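Local coordinates for protein probable exosome complex exonuclease 2 (Archaeoglobus fulgidus, PDB 3M7N) that is probably a non-catalytic component of the archaeal exosome, an RNA-degrading complex, and is thought to help shape the active site of its Rrp41 partner, at residues 21-24 with 25-29. Sequence-based numbering, arbitrary orientation.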
ATOM      1  N   ASN H  21      -2.757   2.654 -45.747  1.00 29.70           N
ATOM      2  CA  ASN H  21      -1.346   2.266 -45.889  1.00 33.05           C
ATOM      3  C   ASN H  21      -0.286   3.353 -45.580  1.00 32.58           C
ATOM      4  O   ASN H  21       0.769   3.415 -46.225  1.00 31.65           O
ATOM      5  CB  ASN H  21      -1.108   1.710 -47.301  1.00 27.86           C
ATOM      6  CG  ASN H  21       0.248   1.076 -47.449  1.00 33.95           C
ATOM      7  OD1 ASN H  21       0.614   0.191 -46.671  1.00 34.68           O
ATOM      8  ND2 ASN H  21       1.017   1.533 -48.446  1.00 32.37           N
ATOM      9  N   GLU H  22      -0.562   4.199 -44.598  1.00 29.23           N
ATOM     10  CA  GLU H  22       0.346   5.283 -44.234  1.00 33.48           C
ATOM     11  C   GLU H  22       0.546   5.371 -42.726  1.00 30.70           C
ATOM     12  O   GLU H  22      -0.315   4.975 -41.963  1.00 26.66           O
ATOM     13  CB  GLU H  22      -0.209   6.623 -44.719  1.00 29.94           C
ATOM     14  CG  GLU H  22      -0.121   6.812 -46.211  1.00 35.35           C
ATOM     15  CD  GLU H  22      -0.762   8.091 -46.647  1.00 39.87           C
ATOM     16  OE1 GLU H  22      -1.477   8.688 -45.822  1.00 44.66           O
ATOM     17  OE2 GLU H  22      -0.549   8.509 -47.805  1.00 45.63           O
ATOM     18  N   ARG H  23       1.685   5.910 -42.315  1.00 26.83           N
ATOM     19  CA  ARG H  23       1.889   6.285 -40.926  1.00 28.27           C
ATOM     20  C   ARG H  23       1.654   7.792 -40.724  1.00 29.79           C
ATOM     21  O   ARG H  23       1.778   8.602 -41.662  1.00 27.67           O
ATOM     22  CB  ARG H  23       3.288   5.890 -40.447  1.00 25.56           C
ATOM     23  CG  ARG H  23       3.509   4.397 -40.378  1.00 25.43           C
ATOM     24  CD  ARG H  23       4.955   4.064 -40.052  1.00 26.34           C
ATOM     25  NE  ARG H  23       5.215   4.073 -38.619  1.00 24.41           N
ATOM     26  CZ  ARG H  23       6.253   3.458 -38.052  1.00 27.97           C
ATOM     27  NH1 ARG H  23       6.428   3.494 -36.732  1.00 25.88           N
ATOM     28  NH2 ARG H  23       7.116   2.794 -38.806  1.00 22.29           N
ATOM     29  N   ILE H  24       1.318   8.139 -39.487  1.00 26.24           N
ATOM     30  CA  ILE H  24       1.139   9.527 -39.023  1.00 32.78           C
ATOM     31  C   ILE H  24       2.136  10.540 -39.573  1.00 29.46           C
ATOM     32  O   ILE H  24       1.759  11.623 -40.017  1.00 28.98           O
ATOM     33  CB  ILE H  24       1.306   9.591 -37.488  1.00 33.25           C
ATOM     34  CG1 ILE H  24       0.033   9.176 -36.777  1.00 40.15           C
ATOM     35  CG2 ILE H  24       1.681  10.989 -37.023  1.00 42.48           C
ATOM     36  CD1 ILE H  24       0.194   9.293 -35.263  1.00 40.52           C
ATOM     37  N   ASP H  25       3.417  10.206 -39.495  1.00 28.83           N
ATOM     38  CA  ASP H  25       4.460  11.156 -39.863  1.00 28.75           C
ATOM     39  C   ASP H  25       5.113  10.860 -41.210  1.00 28.71           C
ATOM     40  O   ASP H  25       6.180  11.402 -41.504  1.00 33.36           O
ATOM     41  CB  ASP H  25       5.541  11.193 -38.789  1.00 22.31           C
ATOM     42  CG  ASP H  25       6.252   9.858 -38.638  1.00 29.32           C
ATOM     43  OD1 ASP H  25       5.810   8.880 -39.280  1.00 27.99           O
ATOM     44  OD2 ASP H  25       7.250   9.784 -37.885  1.00 30.56           O
ATOM     45  N   GLY H  26       4.500   9.999 -42.020  1.00 28.32           N
ATOM     46  CA  GLY H  26       5.069   9.638 -43.318  1.00 24.53           C
ATOM     47  C   GLY H  26       6.208   8.625 -43.334  1.00 25.25           C
ATOM     48  O   GLY H  26       6.776   8.363 -44.379  1.00 34.89           O
ATOM     49  N   ARG H  27       6.565   8.044 -42.198  1.00 27.42           N
ATOM     50  CA  ARG H  27       7.620   7.033 -42.208  1.00 26.53           C
ATOM     51  C   ARG H  27       7.158   5.787 -42.955  1.00 25.53           C
ATOM     52  O   ARG H  27       5.966   5.528 -43.073  1.00 26.93           O
ATOM     53  CB  ARG H  27       8.031   6.651 -40.777  1.00 28.91           C
ATOM     54  CG  ARG H  27       9.052   7.572 -40.086  1.00 28.31           C
ATOM     55  CD  ARG H  27       8.783   7.640 -38.550  1.00 32.90           C
ATOM     56  NE  ARG H  27       9.226   6.419 -37.909  1.00 32.58           N
ATOM     57  CZ  ARG H  27       8.745   5.887 -36.793  1.00 28.44           C
ATOM     58  NH1 ARG H  27       9.278   4.750 -36.377  1.00 28.24           N
ATOM     59  NH2 ARG H  27       7.759   6.457 -36.102  1.00 28.19           N
ATOM     60  N   GLY H  28       8.101   5.002 -43.460  1.00 27.51           N
ATOM     61  CA  GLY H  28       7.768   3.674 -43.924  1.00 21.96           C
ATOM     62  C   GLY H  28       7.523   2.760 -42.734  1.00 27.62           C
ATOM     63  O   GLY H  28       7.820   3.108 -41.593  1.00 27.62           O
ATOM     64  N   PHE H  29       6.991   1.576 -42.991  1.00 25.24           N
ATOM     65  CA  PHE H  29       6.630   0.677 -41.912  1.00 26.70           C
ATOM     66  C   PHE H  29       7.806  -0.039 -41.293  1.00 26.71           C
ATOM     67  O   PHE H  29       7.651  -0.744 -40.294  1.00 29.26           O
ATOM     68  CB  PHE H  29       5.568  -0.314 -42.373  1.00 27.74           C
ATOM     69  CG  PHE H  29       4.249   0.323 -42.604  1.00 28.07           C
ATOM     70  CD1 PHE H  29       3.883   0.749 -43.868  1.00 27.17           C
ATOM     71  CD2 PHE H  29       3.385   0.546 -41.543  1.00 28.46           C
ATOM     72  CE1 PHE H  29       2.669   1.376 -44.080  1.00 31.05           C
ATOM     73  CE2 PHE H  29       2.164   1.172 -41.754  1.00 30.98           C
ATOM     74  CZ  PHE H  29       1.810   1.587 -43.025  1.00 30.55           C
TER
HETATM   75  O   HOH W   1       3.947   6.251 -44.422  1.00 30.30           O
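Asn21 and Phe29 meet where the chain leaves helix 4-19: OD1 of Asn21 comes obliquely to CE1 of the Phe29 ring, 3.5 Å away. Asn21, with its positive phi, is the C-prime residue of the Schellman motif that ends the helix. Glu22 then sets its backbone N near the rim of the same ring, while its carboxylate turns back to a salt bridge with Lys17. At Arg23 the chain begins a type I beta turn that reverses it at Gly26, whose N donates a nearly straight bond to Arg23 O (3.1 Å). Asp25 adds an Asx turn that shapes residues 25-27, its OD1 accepting from Arg27 N at 3.1 Å. A water links Arg23 N to Arg27 O, bridging the two limbs of this connection between helix 4-19 and strand 35-39. The Arg23 side chain runs back along the second limb: its CG rests 3.8 Å from Phe29 CE2, and a bend at chi3 (85°) swings the guanidinium round so that NH2 donates a bent bond to Gly28 O (2.9 Å, 145° at the hydrogen). Over one face of this group lies the Arg27 guanidinium, its plane inclined at 42°, with CZ of Arg27 3.3 Å from NH1 of Arg23. The like charges are probably offset by Glu204, which salt-bridges Arg23 NE, and Asp199, which pairs with Arg27 NH1; the latter also donates to Glu31 O, and Val198 O accepts from Arg23 NH1, tying the loop to strand 195-198. Were Arg23 replaced by an alanine, Gly28 O and Val198 O would probably lose these N-H donors, Glu204 its positive partner and the Arg27 guanidinium the neighbour lying across its face. Ile24, at the first corner of the turn, directs its side chain onto Val14 of helix 4-19.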